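Local coordinates for protein pantothenate synthetase (Francisella tularensis subsp. tularensis, PDB 3N8H) that probably joins pantoate to beta-alanine in an ATP-dependent reaction that passes through a pantoyl-adenylate intermediate, giving pantothenate, at residues I118-S123 / F242-I247. Sequence-based numbering, arbitrary orientation.
Sequences ILEGKS and FLAFYI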
loop_
_atom_site.group_PDB
_atom_site.type_symbol
_atom_site.label_atom_id
_atom_site.label_comp_id
_atom_site.label_asym_id
_atom_site.label_seq_id
_atom_site.Cartn_x
_atom_site.Cartn_y
_atom_site.Cartn_z
ATOM N N ILE A 118 -11.546 -5.523 -15.522
ATOM C CA ILE A 118 -12.246 -5.277 -16.782
ATOM C C ILE A 118 -11.767 -3.996 -17.451
ATOM O O ILE A 118 -10.996 -3.226 -16.859
ATOM C CB ILE A 118 -13.764 -5.177 -16.554
ATOM C CG1 ILE A 118 -14.071 -4.098 -15.502
ATOM C CG2 ILE A 118 -14.351 -6.574 -16.141
ATOM C CD1 ILE A 118 -15.542 -3.683 -15.408
ATOM N N LEU A 119 -12.223 -3.785 -18.691
ATOM C CA LEU A 119 -11.969 -2.549 -19.408
ATOM C C LEU A 119 -10.501 -2.169 -19.327
ATOM O O LEU A 119 -9.632 -2.931 -19.748
ATOM C CB LEU A 119 -12.862 -1.436 -18.840
ATOM C CG LEU A 119 -14.361 -1.770 -18.954
ATOM C CD1 LEU A 119 -15.261 -0.841 -18.114
ATOM C CD2 LEU A 119 -14.792 -1.778 -20.420
ATOM N N GLU A 120 -10.212 -0.997 -18.770
ATOM C CA GLU A 120 -8.837 -0.528 -18.748
ATOM C C GLU A 120 -7.873 -1.505 -18.019
ATOM O O GLU A 120 -6.731 -1.764 -18.456
ATOM C CB GLU A 120 -8.823 0.857 -18.150
ATOM C CG GLU A 120 -7.754 1.757 -18.671
ATOM C CD GLU A 120 -7.829 2.079 -20.162
ATOM O OE1 GLU A 120 -8.727 1.633 -20.931
ATOM O OE2 GLU A 120 -6.928 2.815 -20.552
ATOM N N GLY A 121 -8.347 -2.102 -16.935
ATOM C CA GLY A 121 -7.519 -3.042 -16.197
ATOM C C GLY A 121 -7.086 -4.252 -17.016
ATOM O O GLY A 121 -5.972 -4.767 -16.867
ATOM N N LYS A 122 -7.966 -4.711 -17.892
ATOM C CA LYS A 122 -7.690 -5.904 -18.691
ATOM C C LYS A 122 -6.842 -5.508 -19.895
ATOM O O LYS A 122 -5.923 -6.222 -20.314
ATOM C CB LYS A 122 -9.008 -6.534 -19.165
ATOM C CG LYS A 122 -8.827 -7.790 -19.985
ATOM C CD LYS A 122 -10.165 -8.343 -20.439
ATOM C CE LYS A 122 -10.421 -9.704 -19.821
ATOM N NZ LYS A 122 -11.601 -10.382 -20.420
ATOM N N SER A 123 -7.186 -4.345 -20.434
ATOM C CA SER A 123 -6.528 -3.753 -21.585
ATOM C C SER A 123 -5.096 -3.331 -21.227
ATOM O O SER A 123 -4.190 -3.409 -22.058
ATOM C CB SER A 123 -7.355 -2.549 -22.057
ATOM O OG SER A 123 -7.065 -2.197 -23.383
ATOM N N PHE A 242 -18.269 2.807 -21.993
ATOM C CA PHE A 242 -16.814 2.856 -21.879
ATOM C C PHE A 242 -16.157 2.415 -23.188
ATOM O O PHE A 242 -16.540 1.409 -23.777
ATOM C CB PHE A 242 -16.338 1.911 -20.774
ATOM C CG PHE A 242 -16.687 2.372 -19.392
ATOM C CD1 PHE A 242 -15.712 2.892 -18.556
ATOM C CD2 PHE A 242 -17.999 2.315 -18.947
ATOM C CE1 PHE A 242 -16.041 3.327 -17.285
ATOM C CE2 PHE A 242 -18.336 2.736 -17.674
ATOM C CZ PHE A 242 -17.353 3.247 -16.845
ATOM N N LEU A 243 -15.151 3.151 -23.627
ATOM C CA LEU A 243 -14.385 2.742 -24.808
ATOM C C LEU A 243 -12.937 3.202 -24.754
ATOM O O LEU A 243 -12.570 4.079 -23.953
ATOM C CB LEU A 243 -15.039 3.222 -26.115
ATOM C CG LEU A 243 -14.862 4.693 -26.487
ATOM C CD1 LEU A 243 -14.835 4.809 -27.989
ATOM C CD2 LEU A 243 -16.013 5.488 -25.916
ATOM N N ALA A 244 -12.134 2.593 -25.621
ATOM C CA ALA A 244 -10.731 2.930 -25.808
ATOM C C ALA A 244 -10.409 2.526 -27.236
ATOM O O ALA A 244 -10.950 1.521 -27.758
ATOM C CB ALA A 244 -9.835 2.133 -24.835
ATOM N N PHE A 245 -9.526 3.290 -27.861
ATOM C CA PHE A 245 -9.143 3.018 -29.252
ATOM C C PHE A 245 -7.769 3.593 -29.522
ATOM O O PHE A 245 -7.305 4.471 -28.787
ATOM C CB PHE A 245 -10.150 3.642 -30.216
ATOM C CG PHE A 245 -10.329 5.119 -30.024
ATOM C CD1 PHE A 245 -9.552 6.022 -30.737
ATOM C CD2 PHE A 245 -11.267 5.608 -29.115
ATOM C CE1 PHE A 245 -9.702 7.391 -30.561
ATOM C CE2 PHE A 245 -11.428 6.984 -28.926
ATOM C CZ PHE A 245 -10.643 7.876 -29.650
ATOM N N TYR A 246 -7.120 3.094 -30.575
ATOM C CA TYR A 246 -5.855 3.632 -31.029
ATOM C C TYR A 246 -6.108 4.431 -32.302
ATOM O O TYR A 246 -6.933 4.046 -33.124
ATOM C CB TYR A 246 -4.860 2.508 -31.364
ATOM C CG TYR A 246 -4.028 1.997 -30.208
ATOM C CD1 TYR A 246 -2.847 2.633 -29.844
ATOM C CD2 TYR A 246 -4.419 0.871 -29.485
ATOM C CE1 TYR A 246 -2.079 2.159 -28.791
ATOM C CE2 TYR A 246 -3.666 0.397 -28.419
ATOM C CZ TYR A 246 -2.500 1.041 -28.081
ATOM O OH TYR A 246 -1.746 0.572 -27.026
ATOM N N ILE A 247 -5.406 5.558 -32.458
ATOM C CA ILE A 247 -5.237 6.150 -33.782
ATOM C C ILE A 247 -3.729 6.193 -33.988
ATOM O O ILE A 247 -3.002 6.844 -33.212
ATOM C CB ILE A 247 -5.874 7.563 -33.938
ATOM C CG1 ILE A 247 -7.344 7.537 -33.523
ATOM C CG2 ILE A 247 -5.752 8.054 -35.394
ATOM C CD1 ILE A 247 -7.995 8.897 -33.523
#
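Leu119 and Phe242 form a small, buried, largely apolar contact between the N-terminal end of the short helix 120-123, in the nucleotide-binding domain, and strand 240-247, the middle strand of the three-stranded antiparallel sheet in the C-terminal domain. Leu119 sits at the N-cap position, and its backbone O accepts a 2.9 Å hydrogen bond from Ser123 N. Its side chain points at the strand, where CD1 lies over one face of the Phe242 ring, 3.7 Å from Phe242 CG. The methyl is 4.1 Å from the ring centroid and 26° off the normal, a CH-pi contact displaced toward the rim, while CD2 rests 4.0 Å from Phe242 CB. A branched leucine can thus cover both the ring and its stem. The two side chains cross at about a right angle, and the Phe242 ring also meets that of Tyr154, with the planes about 80° apart.

Two residues further along the strand, on the same side of the sheet, the small methyl of Ala244 accommodates the carboxylate of Glu120, with CB 4.1 Å from Glu120 OE1. The glutamate chain bends at chi2 (63°), and its carboxylate is held from both flanking strands: OE2 by a salt bridge to Arg251, OE1 by a hydrogen bond with Tyr233 OH. Arg251 also binds Ser123 OG. Glu120 lies about 7 Å from the bound proline, side chain to ligand, close to the active site without being among the residues that line the proline pocket. The link to 242-247 itself is thus dispersion, while the directional bonds of the buried carboxylate, probably ionised beside Arg251, reach the strands on either side of it.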